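Local coordinates for periplasmic binding protein (Veillonella parvula, PDB 4N01), which probably binds a solute in the periplasm, perhaps a metal chelate, and hands it to a membrane transporter, at residues A[71-76]-A[156-161]; A[193-198]-A[323-328]; A[211-216]-A[231-236]; A[305-310]-A[328-333]; A[311-314]-A[318-321]. One frame throughout, in Å; residues are numbered along the deposited sequence. Where two conformers were deposited one is given.

Contacts 1 and 3 are buried and apolar: in each, one side chain, Met158 from a 3-10 turn or Leu233 from a helix, does most of the touching. Contact 1 sits in the lobe with the five-stranded sheet, contact 3 in the lobe with the four-stranded one. Contacts 2, 4 and 5 all use helix 320-332. Contact 2 packs it against helix 182-203, with two touching pairs in a partly exposed setting. Contact 4 lays its end on edge strand 306-309, apolar in the core and watered at an exposed glutamate. Contact 5 holds its start, with the most polar chemistry. It also touches contact 1 through a salt bridge between Glu75 and Arg319.

Contact 1 of 5, residues A[71-76]-A[156-161]; sequences QATTEM and ESMLST
Ala72 and Met158 mark the closest approach of the two backbones, with their CA atoms 9.9 Å apart. Ala72 lies in the helix 71-76, and Met76 N bonds back to Ala72 O. Met158 ends a short 3-10 segment, 156-158, after which the chain turns to loop. Across such a gap the side chains must do the touching, and Met158 does most of it. Its CG stands anti to its own carbonyl carbon (chi1 -60°), and the chain runs extended from there to the side of helix 71-76. The methyl CE is the atom that lands. It meets Ala72 CB at 3.6 Å. It also lies 3.9 Å from Thr73 CG2, where the two side chains cross at a slant. Met76, one turn on from Ala72, is the third partner. Its chain bends at chi3 and runs past Met158 in the opposite direction, with Met76 SE 4.2 Å from Met158 CE. Both methionines are deposited as selenomethionine. The contact is apolar throughout. Thr73 offers its methyl to Met158, while its OG1 is hydrogen-bonded to Ser68.

On the same helix, Gln71 NE2 donates to Glu75 OE2 at 3.0 Å, a nearly straight bond of 173°. The helix 71-79 follows strand 66-68 of the five-stranded parallel sheet, and the loop follows edge strand 151-153 of that sheet. Helix 165-178 backs both segments: Asp171 accepts bonds from Glu156 N and Ser157 N, and Met76 packs on Asp171, Met172 and Leu175.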
# COMPACT_ATOMS: atom_id res chain seq x y z
N GLN A 71 -3.29 -0.18 8.53
CA GLN A 71 -4.36 -0.87 7.81
C GLN A 71 -3.83 -1.87 6.79
O GLN A 71 -4.42 -2.94 6.60
CB GLN A 71 -5.31 0.12 7.13
CG GLN A 71 -6.44 -0.60 6.40
CD GLN A 71 -7.55 0.34 5.97
OE1 GLN A 71 -7.60 1.50 6.41
NE2 GLN A 71 -8.43 -0.15 5.10
N ALA A 72 -2.73 -1.51 6.12
CA ALA A 72 -2.16 -2.36 5.09
C ALA A 72 -1.73 -3.72 5.64
O ALA A 72 -2.05 -4.76 5.07
CB ALA A 72 -1.01 -1.67 4.38
N THR A 73 -1.01 -3.72 6.77
CA THR A 73 -0.63 -4.99 7.38
C THR A 73 -1.82 -5.70 8.00
O THR A 73 -1.85 -6.93 8.07
CB THR A 73 0.50 -4.81 8.42
OG1 THR A 73 0.13 -3.80 9.35
CG2 THR A 73 1.83 -4.43 7.73
N THR A 74 -2.83 -4.95 8.46
CA THR A 74 -4.07 -5.57 8.93
C THR A 74 -4.73 -6.38 7.81
O THR A 74 -5.15 -7.52 8.02
CB THR A 74 -5.07 -4.53 9.46
OG1 THR A 74 -4.59 -4.01 10.71
CG2 THR A 74 -6.46 -5.16 9.68
N GLU A 75 -4.80 -5.79 6.62
CA GLU A 75 -5.40 -6.49 5.49
C GLU A 75 -4.57 -7.70 5.06
O GLU A 75 -5.13 -8.76 4.76
CB GLU A 75 -5.71 -5.52 4.32
CG GLU A 75 -6.76 -4.49 4.77
CD GLU A 75 -7.25 -3.54 3.68
OE1 GLU A 75 -6.63 -3.47 2.58
OE2 GLU A 75 -8.27 -2.85 3.92
N MSE A 76 -3.24 -7.56 5.08
CA MSE A 76 -2.36 -8.68 4.76
C MSE A 76 -2.62 -9.84 5.69
O MSE A 76 -2.75 -10.99 5.25
CB MSE A 76 -0.89 -8.26 4.83
CG MSE A 76 -0.53 -7.30 3.72
SE MSE A 76 1.27 -6.58 3.96
CE MSE A 76 2.26 -8.23 3.74
N GLU A 156 9.02 -5.88 3.54
CA GLU A 156 10.09 -5.25 2.76
C GLU A 156 9.53 -4.26 1.76
O GLU A 156 10.22 -3.31 1.38
CB GLU A 156 10.93 -6.31 2.04
CG GLU A 156 11.75 -7.18 2.99
CD GLU A 156 12.87 -6.41 3.67
OE1 GLU A 156 13.49 -5.54 3.02
OE2 GLU A 156 13.14 -6.68 4.87
N SER A 157 8.29 -4.47 1.32
CA SER A 157 7.71 -3.61 0.29
C SER A 157 7.46 -2.20 0.83
O SER A 157 7.22 -1.25 0.08
CB SER A 157 6.42 -4.22 -0.29
OG SER A 157 5.46 -4.46 0.74
N MSE A 158 7.53 -2.07 2.15
CA MSE A 158 7.33 -0.80 2.82
C MSE A 158 8.63 -0.16 3.28
O MSE A 158 8.60 0.88 3.94
CB MSE A 158 6.41 -1.00 4.03
CG MSE A 158 5.04 -1.55 3.68
SE MSE A 158 4.03 -1.86 5.31
CE MSE A 158 2.51 -2.60 4.39
N LEU A 159 9.77 -0.76 2.93
CA LEU A 159 11.06 -0.32 3.47
C LEU A 159 11.95 0.49 2.54
O LEU A 159 12.89 1.14 3.00
CB LEU A 159 11.87 -1.53 3.97
CG LEU A 159 11.34 -2.12 5.28
CD1 LEU A 159 12.24 -3.27 5.75
CD2 LEU A 159 11.27 -1.03 6.32
N SER A 160 11.68 0.46 1.24
CA SER A 160 12.56 1.16 0.31
C SER A 160 11.93 1.42 -1.05
O SER A 160 10.87 0.87 -1.37
CB SER A 160 13.86 0.39 0.10
OG SER A 160 13.72 -0.56 -0.95
N THR A 161 12.60 2.25 -1.84
CA THR A 161 12.13 2.57 -3.18
C THR A 161 12.46 1.47 -4.20
O THR A 161 12.16 1.60 -5.38
CB THR A 161 12.71 3.90 -3.68
OG1 THR A 161 14.12 3.89 -3.49
CG2 THR A 161 12.12 5.05 -2.88

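Contact 2 of 5, residues A[193-198]-A[323-328]; sequences RKTLAA and ALKRLA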
# COMPACT_ATOMS: atom_id res chain seq x y z
N ARG A 193 -0.87 -14.06 -9.52
CA ARG A 193 -0.06 -14.17 -10.73
C ARG A 193 -0.91 -14.53 -11.93
O ARG A 193 -0.67 -14.04 -13.04
CB ARG A 193 1.03 -15.24 -10.59
CG ARG A 193 2.12 -14.93 -9.60
CD ARG A 193 3.30 -15.86 -9.80
NE ARG A 193 4.23 -15.74 -8.68
CZ ARG A 193 5.10 -14.75 -8.54
NH1 ARG A 193 5.17 -13.79 -9.47
NH2 ARG A 193 5.90 -14.72 -7.48
N LYS A 194 -1.88 -15.41 -11.71
CA LYS A 194 -2.76 -15.88 -12.77
C LYS A 194 -3.59 -14.72 -13.30
O LYS A 194 -3.71 -14.53 -14.51
CB LYS A 194 -3.68 -16.98 -12.25
CG LYS A 194 -4.44 -17.74 -13.31
CD LYS A 194 -5.19 -18.90 -12.68
CE LYS A 194 -5.91 -19.73 -13.73
NZ LYS A 194 -6.90 -18.90 -14.45
N THR A 195 -4.16 -13.95 -12.38
CA THR A 195 -4.94 -12.77 -12.75
C THR A 195 -4.07 -11.72 -13.46
O THR A 195 -4.49 -11.14 -14.46
CB THR A 195 -5.63 -12.14 -11.53
OG1 THR A 195 -6.58 -13.07 -11.00
CG2 THR A 195 -6.35 -10.85 -11.92
N LEU A 196 -2.86 -11.48 -12.94
CA LEU A 196 -1.97 -10.49 -13.54
C LEU A 196 -1.62 -10.88 -14.97
O LEU A 196 -1.57 -10.04 -15.86
CB LEU A 196 -0.70 -10.31 -12.71
CG LEU A 196 0.32 -9.33 -13.32
CD1 LEU A 196 -0.29 -7.93 -13.40
CD2 LEU A 196 1.63 -9.31 -12.52
N ALA A 197 -1.39 -12.18 -15.19
CA ALA A 197 -1.07 -12.66 -16.52
C ALA A 197 -2.25 -12.44 -17.48
O ALA A 197 -2.06 -12.15 -18.66
CB ALA A 197 -0.70 -14.12 -16.48
N ALA A 198 -3.47 -12.59 -16.97
CA ALA A 198 -4.65 -12.38 -17.80
C ALA A 198 -4.76 -10.92 -18.22
O ALA A 198 -5.09 -10.61 -19.37
CB ALA A 198 -5.90 -12.83 -17.07
N ALA A 323 -6.81 -3.98 -8.25
CA ALA A 323 -6.86 -2.58 -8.68
C ALA A 323 -6.24 -2.41 -10.07
O ALA A 323 -6.75 -1.65 -10.90
CB ALA A 323 -6.14 -1.71 -7.68
N LEU A 324 -5.15 -3.13 -10.33
CA LEU A 324 -4.51 -3.06 -11.64
C LEU A 324 -5.43 -3.54 -12.76
O LEU A 324 -5.36 -3.05 -13.89
CB LEU A 324 -3.22 -3.88 -11.64
CG LEU A 324 -2.00 -3.30 -10.92
CD1 LEU A 324 -0.84 -4.30 -11.00
CD2 LEU A 324 -1.59 -1.98 -11.52
N LYS A 325 -6.29 -4.50 -12.45
CA LYS A 325 -7.28 -4.97 -13.42
C LYS A 325 -8.19 -3.82 -13.85
O LYS A 325 -8.38 -3.56 -15.04
CB LYS A 325 -8.10 -6.10 -12.81
CG LYS A 325 -9.02 -6.81 -13.77
CD LYS A 325 -9.63 -8.05 -13.10
CE LYS A 325 -10.48 -8.87 -14.06
NZ LYS A 325 -11.68 -8.13 -14.53
N ARG A 326 -8.74 -3.11 -12.86
CA ARG A 326 -9.63 -1.98 -13.13
C ARG A 326 -8.91 -0.86 -13.86
O ARG A 326 -9.45 -0.27 -14.80
CB ARG A 326 -10.23 -1.46 -11.83
CG ARG A 326 -11.34 -0.43 -12.01
CD ARG A 326 -11.87 0.06 -10.66
NE ARG A 326 -11.05 1.13 -10.10
CZ ARG A 326 -10.31 1.02 -9.00
NH1 ARG A 326 -10.28 -0.12 -8.31
NH2 ARG A 326 -9.60 2.07 -8.58
N LEU A 327 -7.69 -0.56 -13.42
CA LEU A 327 -6.92 0.55 -13.99
C LEU A 327 -6.57 0.23 -15.44
O LEU A 327 -6.63 1.11 -16.29
CB LEU A 327 -5.65 0.81 -13.18
CG LEU A 327 -5.85 1.42 -11.79
CD1 LEU A 327 -4.54 1.45 -11.00
CD2 LEU A 327 -6.37 2.81 -11.92
N ALA A 328 -6.23 -1.03 -15.71
CA ALA A 328 -5.91 -1.45 -17.07
C ALA A 328 -7.11 -1.26 -17.98
O ALA A 328 -6.97 -0.90 -19.16
CB ALA A 328 -5.46 -2.91 -17.08
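Leu196 and Leu324 meet methyl to methyl, with Leu196 CD1 4.4 Å from Leu324 CD1. The two leucines reach that point by different torsions. In Leu196, CG is anti to the backbone N (chi1 177°). The CB bond does not point at the other helix, but this torsion brings the CD1 end nearer to it. Leu324 has CG anti to its carbonyl carbon instead (chi1 -75°), and its CB already points at helix 182-203.

The second pair is Thr195 with Lys325. Thr195 sends its methyl CG2 across, and this atom stands 4.5 Å from Lys325 CD. Its hydroxyl is turned another way and makes a weak bond to Asp191 O in the preceding turn. Lys325 keeps an extended chain as far as CE, so its methylenes lie beside the threonine methyl. Only the last torsion bends (chi4 -65°). Lys325 NZ has a long, weak ion pair with Glu329, so the lysine touches helix 182-203 with its aliphatic part and keeps its charge near its own helix.

The backbones come closest at Leu196 and Lys325, whose CA atoms are 7.7 Å apart. Both contacts are at the outer limit of touching, and the pairing is light. Lys325 and Ala328 thicken the seam by packing on Ile199. Leu196 also packs on Leu165 of helix 165-178. The two helices run in broadly the same direction. Helix 320-332 lies under the second half of helix 182-203, between it and the four-stranded sheet. Helix 182-203 is the long helix that bridges the two lobes, consistent with the single-helix hinge of Chelatase-clan (class III) binding proteins.

Contact 3 of 5, residues A[211-216]-A[231-236]; sequences VFIYDS and NILKLI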
# COMPACT_ATOMS: atom_id res chain seq x y z
N VAL A 211 1.34 8.59 -17.11
CA VAL A 211 0.39 8.93 -16.04
C VAL A 211 1.02 9.82 -14.96
O VAL A 211 2.22 9.84 -14.77
CB VAL A 211 -0.25 7.67 -15.40
CG1 VAL A 211 -0.87 6.79 -16.48
CG2 VAL A 211 0.78 6.88 -14.58
N PHE A 212 0.18 10.58 -14.27
CA PHE A 212 0.63 11.40 -13.15
C PHE A 212 -0.26 11.06 -11.97
O PHE A 212 -1.49 11.02 -12.09
CB PHE A 212 0.51 12.88 -13.51
CG PHE A 212 0.72 13.81 -12.35
CD1 PHE A 212 1.99 13.97 -11.80
CD2 PHE A 212 -0.33 14.54 -11.83
CE1 PHE A 212 2.19 14.84 -10.72
CE2 PHE A 212 -0.14 15.41 -10.76
CZ PHE A 212 1.12 15.56 -10.21
N ILE A 213 0.35 10.78 -10.82
CA ILE A 213 -0.42 10.49 -9.63
C ILE A 213 -0.60 11.76 -8.78
O ILE A 213 0.39 12.37 -8.35
CB ILE A 213 0.24 9.39 -8.77
CG1 ILE A 213 0.31 8.08 -9.56
CG2 ILE A 213 -0.56 9.19 -7.50
CD1 ILE A 213 1.57 7.91 -10.35
N TYR A 214 -1.84 12.14 -8.54
CA TYR A 214 -2.15 13.35 -7.80
C TYR A 214 -2.73 12.94 -6.45
O TYR A 214 -3.87 12.48 -6.36
CB TYR A 214 -3.15 14.20 -8.61
CG TYR A 214 -3.67 15.47 -7.95
CD1 TYR A 214 -3.08 16.70 -8.22
CD2 TYR A 214 -4.77 15.45 -7.11
CE1 TYR A 214 -3.56 17.87 -7.64
CE2 TYR A 214 -5.25 16.61 -6.53
CZ TYR A 214 -4.65 17.81 -6.80
OH TYR A 214 -5.14 18.96 -6.22
N ASP A 215 -1.92 13.06 -5.40
CA ASP A 215 -2.40 12.72 -4.07
C ASP A 215 -3.20 13.86 -3.48
O ASP A 215 -4.30 13.67 -2.93
CB ASP A 215 -1.24 12.41 -3.14
CG ASP A 215 -1.70 12.12 -1.72
OD1 ASP A 215 -1.94 10.94 -1.40
OD2 ASP A 215 -1.85 13.08 -0.93
N SER A 216 -2.63 15.06 -3.58
CA SER A 216 -3.21 16.25 -3.00
C SER A 216 -2.36 17.43 -3.46
O SER A 216 -1.36 17.25 -4.14
CB SER A 216 -3.20 16.15 -1.48
OG SER A 216 -1.89 15.89 -1.01
N ASN A 231 6.38 1.13 -9.78
CA ASN A 231 6.67 -0.21 -10.29
C ASN A 231 5.45 -1.06 -10.62
O ASN A 231 5.47 -1.80 -11.59
CB ASN A 231 7.60 -0.94 -9.33
CG ASN A 231 8.98 -0.34 -9.33
OD1 ASN A 231 9.43 0.18 -10.36
ND2 ASN A 231 9.65 -0.37 -8.19
N ILE A 232 4.38 -0.94 -9.83
CA ILE A 232 3.19 -1.73 -10.12
C ILE A 232 2.43 -1.17 -11.33
O ILE A 232 1.88 -1.92 -12.14
CB ILE A 232 2.26 -1.87 -8.89
CG1 ILE A 232 1.78 -0.50 -8.42
CG2 ILE A 232 3.00 -2.58 -7.78
CD1 ILE A 232 0.30 -0.41 -8.18
N LEU A 233 2.43 0.15 -11.48
CA LEU A 233 1.78 0.77 -12.64
C LEU A 233 2.49 0.42 -13.95
O LEU A 233 1.84 0.29 -15.00
CB LEU A 233 1.68 2.31 -12.48
CG LEU A 233 0.68 2.74 -11.40
CD1 LEU A 233 0.74 4.26 -11.22
CD2 LEU A 233 -0.73 2.29 -11.77
N LYS A 234 3.80 0.22 -13.90
CA LYS A 234 4.53 -0.21 -15.09
C LYS A 234 4.04 -1.57 -15.60
O LYS A 234 4.14 -1.87 -16.79
CB LYS A 234 6.04 -0.23 -14.82
CG LYS A 234 6.67 1.15 -14.82
CD LYS A 234 8.18 1.10 -14.62
CE LYS A 234 8.79 2.47 -14.89
NZ LYS A 234 10.20 2.59 -14.42
N LEU A 235 3.50 -2.39 -14.70
CA LEU A 235 3.00 -3.71 -15.10
C LEU A 235 1.83 -3.66 -16.09
O LEU A 235 1.57 -4.64 -16.80
CB LEU A 235 2.59 -4.53 -13.86
CG LEU A 235 3.70 -4.91 -12.89
CD1 LEU A 235 3.05 -5.57 -11.67
CD2 LEU A 235 4.72 -5.84 -13.52
N ILE A 236 1.11 -2.54 -16.13
CA ILE A 236 -0.03 -2.41 -17.04
C ILE A 236 0.19 -1.30 -18.05
O ILE A 236 -0.77 -0.69 -18.53
CB ILE A 236 -1.37 -2.16 -16.30
CG1 ILE A 236 -1.27 -0.93 -15.39
CG2 ILE A 236 -1.78 -3.40 -15.50
CD1 ILE A 236 -2.65 -0.45 -14.86
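Ile213 and Leu233 reach toward each other tip to tip, with Ile213 CD1 3.8 Å from Leu233 CD1. The same leucine methyl lies 4.3 Å from Val211 CG2. One branch of Leu233 therefore serves two strand residues. Val211 and Ile213 alternate along the strand with Phe212, which points to the other side, so both face the helix. Leu233 has CG anti to its carbonyl carbon (chi1 -70°), which carries CD1 out to the strand. All three residues are buried, and the contact is wholly apolar.

The next shell fixes their places. Strand 238-240 lies alongside: Val211 is bonded to Asp239 and Val241 through the backbone, and both Val211 and Leu233 pack on Ala238. On its other edge the strand is bonded to strand 266-270, through Phe212 and Tyr214. Leu233 also packs on Leu327 of helix 320-332. Ile236 N bonds to Leu233 O at 3.1 Å.

Strand 209-214, helix 228-234 and strand 238-240 form a beta-alpha-beta crossover, with strands 216-217 and 221-224 inserted before the helix. The two parallel strands are neighbours in the sheet, and Leu233 joins the crossover helix to them.

Contact 4 of 5, residues A[305-310]-A[328-333]; sequences HFIRVK and AEEIHG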
# COMPACT_ATOMS: atom_id res chain seq x y z
N HIS A 305 -9.18 12.79 -18.78
CA HIS A 305 -8.67 11.49 -18.35
C HIS A 305 -8.31 11.48 -16.86
O HIS A 305 -7.13 11.47 -16.50
CB HIS A 305 -7.44 11.12 -19.17
CG HIS A 305 -7.74 10.73 -20.58
ND1 HIS A 305 -8.98 10.27 -21.00
CD2 HIS A 305 -6.96 10.71 -21.69
CE1 HIS A 305 -8.95 10.00 -22.28
NE2 HIS A 305 -7.73 10.26 -22.74
N PHE A 306 -9.33 11.50 -16.01
CA PHE A 306 -9.15 11.46 -14.56
C PHE A 306 -9.56 10.09 -14.03
O PHE A 306 -10.67 9.63 -14.30
CB PHE A 306 -10.00 12.54 -13.89
CG PHE A 306 -9.66 13.94 -14.33
CD1 PHE A 306 -8.47 14.53 -13.93
CD2 PHE A 306 -10.53 14.66 -15.14
CE1 PHE A 306 -8.14 15.83 -14.35
CE2 PHE A 306 -10.21 15.96 -15.56
CZ PHE A 306 -9.02 16.54 -15.16
N ILE A 307 -8.68 9.47 -13.26
CA ILE A 307 -8.89 8.11 -12.78
C ILE A 307 -8.82 8.05 -11.25
O ILE A 307 -7.87 8.55 -10.64
CB ILE A 307 -7.84 7.16 -13.37
CG1 ILE A 307 -8.04 7.09 -14.88
CG2 ILE A 307 -7.95 5.77 -12.76
CD1 ILE A 307 -7.05 6.23 -15.54
N ARG A 308 -9.83 7.46 -10.64
CA ARG A 308 -9.96 7.44 -9.18
C ARG A 308 -9.30 6.22 -8.58
O ARG A 308 -9.52 5.10 -9.06
CB ARG A 308 -11.44 7.43 -8.83
CG ARG A 308 -11.75 7.47 -7.34
CD ARG A 308 -13.25 7.36 -7.14
NE ARG A 308 -13.64 7.51 -5.74
CZ ARG A 308 -13.60 6.52 -4.85
NH1 ARG A 308 -13.17 5.32 -5.23
NH2 ARG A 308 -13.98 6.73 -3.60
N VAL A 309 -8.49 6.40 -7.54
CA VAL A 309 -7.99 5.25 -6.78
C VAL A 309 -8.07 5.54 -5.29
O VAL A 309 -8.16 6.70 -4.89
CB VAL A 309 -6.51 4.91 -7.09
CG1 VAL A 309 -6.34 4.51 -8.56
CG2 VAL A 309 -5.59 6.08 -6.71
N LYS A 310 -8.02 4.49 -4.49
CA LYS A 310 -7.73 4.63 -3.07
C LYS A 310 -6.24 4.40 -2.90
O LYS A 310 -5.64 3.62 -3.64
CB LYS A 310 -8.49 3.59 -2.25
CG LYS A 310 -10.00 3.67 -2.42
CD LYS A 310 -10.53 5.00 -1.90
CE LYS A 310 -10.45 5.05 -0.38
NZ LYS A 310 -10.96 6.35 0.16
N ALA A 328 -6.23 -1.03 -15.71
CA ALA A 328 -5.91 -1.45 -17.07
C ALA A 328 -7.11 -1.26 -17.98
O ALA A 328 -6.97 -0.90 -19.16
CB ALA A 328 -5.46 -2.91 -17.08
N GLU A 329 -8.30 -1.49 -17.45
CA GLU A 329 -9.49 -1.38 -18.28
C GLU A 329 -9.76 0.08 -18.56
O GLU A 329 -10.07 0.47 -19.69
CB GLU A 329 -10.69 -2.06 -17.60
CG GLU A 329 -10.53 -3.57 -17.48
CD GLU A 329 -11.75 -4.26 -16.91
OE1 GLU A 329 -12.58 -3.58 -16.28
OE2 GLU A 329 -11.87 -5.49 -17.11
N GLU A 330 -9.60 0.91 -17.54
CA GLU A 330 -9.88 2.33 -17.67
C GLU A 330 -8.85 3.08 -18.53
O GLU A 330 -9.22 3.97 -19.30
CB GLU A 330 -10.03 2.98 -16.28
CG GLU A 330 -11.37 2.62 -15.61
CD GLU A 330 -11.46 3.03 -14.15
OE1 GLU A 330 -10.45 3.51 -13.60
OE2 GLU A 330 -12.54 2.86 -13.54
N ILE A 331 -7.58 2.71 -18.43
CA ILE A 331 -6.51 3.40 -19.16
C ILE A 331 -6.42 2.93 -20.61
O ILE A 331 -6.23 3.74 -21.53
CB ILE A 331 -5.15 3.20 -18.45
CG1 ILE A 331 -5.17 3.95 -17.12
CG2 ILE A 331 -3.98 3.69 -19.31
CD1 ILE A 331 -4.01 3.62 -16.21
N HIS A 332 -6.60 1.64 -20.83
CA HIS A 332 -6.37 1.04 -22.14
C HIS A 332 -7.65 0.64 -22.87
O HIS A 332 -7.60 0.22 -24.02
CB HIS A 332 -5.48 -0.17 -21.99
CG HIS A 332 -4.08 0.16 -21.54
ND1 HIS A 332 -3.16 0.76 -22.36
CD2 HIS A 332 -3.47 -0.04 -20.35
CE1 HIS A 332 -2.02 0.92 -21.69
NE2 HIS A 332 -2.19 0.45 -20.47
N GLY A 333 -8.79 0.76 -22.20
CA GLY A 333 -10.07 0.47 -22.83
C GLY A 333 -10.32 -1.00 -23.12
O GLY A 333 -11.10 -1.33 -24.01
O HOH W 1 -10.85 3.70 -10.98
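Ile307 and Ile331 make a buried, apolar helix-to-strand contact at the edge of the four-stranded parallel sheet. Strand 306-309 is its outermost strand on this side, and helix 320-332, the last of the chain, lies against it. The closest backbone pair is Ile307 and Glu330, with CA atoms 7.6 Å apart.

The two isoleucines cross at about a right angle. Ile307 CD1 presses on Ile331 CG1 at 3.4 Å, closer than usual for two carbons, so the fit is tight. Ile307 has CG1 anti to its carbonyl carbon (chi1 -65°), and that torsion carries CD1 to the helix. Its other branch meets a polar partner: Ile307 CG2 lies 3.5 Å from Glu330 OE1, and the glutamate chain slides past the isoleucine in the opposite direction.

Glu330 is exposed, and a water joins its carboxylate to the strand. The water donates to Glu330 OE1 and to Arg308 O, each at 2.7 Å. Arg308 O also accepts a bond from Arg326 NH2, one turn back along the helix, so two donors hold this carbonyl. Leu327 continues the apolar seam by packing on Ile307 and Val309. At the helix end, His332 NE2 bonds to Ile236 O.

The contact closes a beta-alpha unit: strand 306-309, at the sheet edge, is followed by helix 311-314 and then by helix 320-332, which packs back on the strand.

Contact 5 of 5, residues A[311-314]-A[318-321]; sequences LSEI and VRTV
Arg319, Glu313 and Ser312 carry this contact, which folds a helical turn onto the start of the next helix. The turn 311-314 follows strand 306-309, and helix 320-332 follows the contact. Together they form the strand-to-helix connection of this alpha/beta lobe. The backbones come within 5.3 Å, measured between Glu313 CA and Arg319 CA.

Arg319 has CG anti to its carbonyl carbon (chi1 -52°) and an extended chain, so it runs along the turn. In the conformer described here, Ser312 OG lies over one face of the guanidinium, toward its rim, and bonds to Glu94; as a second conformer was deposited, this placing is tentative. The guanidinium is also held from the other lobe: NH2 makes a salt bridge to Glu75 of helix 71-79 and a hydrogen bond to Glu95 O. A leucine in place of Arg319 would probably leave Glu75 without its charged partner and loosen the tie between the lobes.

Glu313 touches Arg319 through carbon, with Glu313 CG 4.2 Å from Arg319 CD. Its carboxylate does not meet the guanidinium directly. A water donates to Glu313 OE2 and accepts from Arg319 NH1, at 3.0 and 2.9 Å. Glu313 OE2 also has a salt bridge to Arg326, and OE1 takes the backbone N-H of Lys310, so the carboxylate is held at both oxygens.

A second water ties the backbones: it accepts from Arg319 N and appears to donate to Ser312 O, each 2.9 Å away.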
# COMPACT_ATOMS: atom_id res chain seq x y z
N LEU A 311 -5.64 5.08 -1.93
CA LEU A 311 -4.21 4.93 -1.68
C LEU A 311 -3.85 3.47 -1.36
O LEU A 311 -2.77 3.00 -1.72
CB LEU A 311 -3.80 5.84 -0.51
CG LEU A 311 -2.31 5.99 -0.24
CD1 LEU A 311 -1.64 6.71 -1.40
CD2 LEU A 311 -2.09 6.73 1.08
N SER A 312 -4.77 2.76 -0.71
CA SER A 312 -4.57 1.35 -0.37
C SER A 312 -4.38 0.46 -1.60
O SER A 312 -3.81 -0.63 -1.50
CB SER A 312 -5.75 0.83 0.44
OG SER A 312 -6.92 0.83 -0.36
N GLU A 313 -4.87 0.93 -2.75
CA GLU A 313 -4.83 0.17 -3.99
C GLU A 313 -3.49 0.26 -4.70
O GLU A 313 -3.13 -0.63 -5.47
CB GLU A 313 -5.92 0.66 -4.95
CG GLU A 313 -7.33 0.23 -4.53
CD GLU A 313 -8.41 0.84 -5.41
OE1 GLU A 313 -8.23 1.97 -5.92
OE2 GLU A 313 -9.46 0.18 -5.59
N ILE A 314 -2.77 1.35 -4.45
CA ILE A 314 -1.49 1.59 -5.14
C ILE A 314 -0.28 1.57 -4.21
O ILE A 314 0.82 1.93 -4.61
CB ILE A 314 -1.50 2.92 -5.95
CG1 ILE A 314 -1.91 4.10 -5.05
CG2 ILE A 314 -2.42 2.80 -7.15
CD1 ILE A 314 -1.72 5.46 -5.72
N VAL A 318 -3.00 -6.07 -0.21
CA VAL A 318 -3.58 -7.24 -0.86
C VAL A 318 -4.47 -6.83 -2.02
O VAL A 318 -5.11 -7.67 -2.63
CB VAL A 318 -4.40 -8.09 0.14
CG1 VAL A 318 -3.50 -8.56 1.27
CG2 VAL A 318 -5.57 -7.28 0.67
N ARG A 319 -4.50 -5.53 -2.33
CA ARG A 319 -5.44 -5.04 -3.32
C ARG A 319 -4.83 -4.79 -4.69
O ARG A 319 -5.55 -4.42 -5.62
CB ARG A 319 -6.07 -3.72 -2.86
CG ARG A 319 -6.68 -3.75 -1.47
CD ARG A 319 -7.44 -2.46 -1.27
NE ARG A 319 -7.86 -2.27 0.11
CZ ARG A 319 -8.86 -1.48 0.48
NH1 ARG A 319 -9.57 -0.82 -0.44
NH2 ARG A 319 -9.16 -1.35 1.76
N THR A 320 -3.52 -4.96 -4.82
CA THR A 320 -2.83 -4.45 -6.00
C THR A 320 -3.31 -4.99 -7.33
O THR A 320 -3.66 -4.22 -8.23
CB THR A 320 -1.29 -4.65 -5.93
OG1 THR A 320 -0.81 -4.15 -4.67
CG2 THR A 320 -0.62 -3.88 -7.05
N VAL A 321 -3.28 -6.31 -7.49
CA VAL A 321 -3.63 -6.89 -8.78
C VAL A 321 -5.10 -6.64 -9.12
O VAL A 321 -5.44 -6.37 -10.27
CB VAL A 321 -3.25 -8.38 -8.86
CG1 VAL A 321 -3.84 -9.02 -10.11
CG2 VAL A 321 -1.73 -8.52 -8.87
O HOH W 2 -2.72 -3.28 -1.98
O HOH W 3 -10.01 -1.53 -3.20
O HOH W 4 -0.97 -1.75 -4.51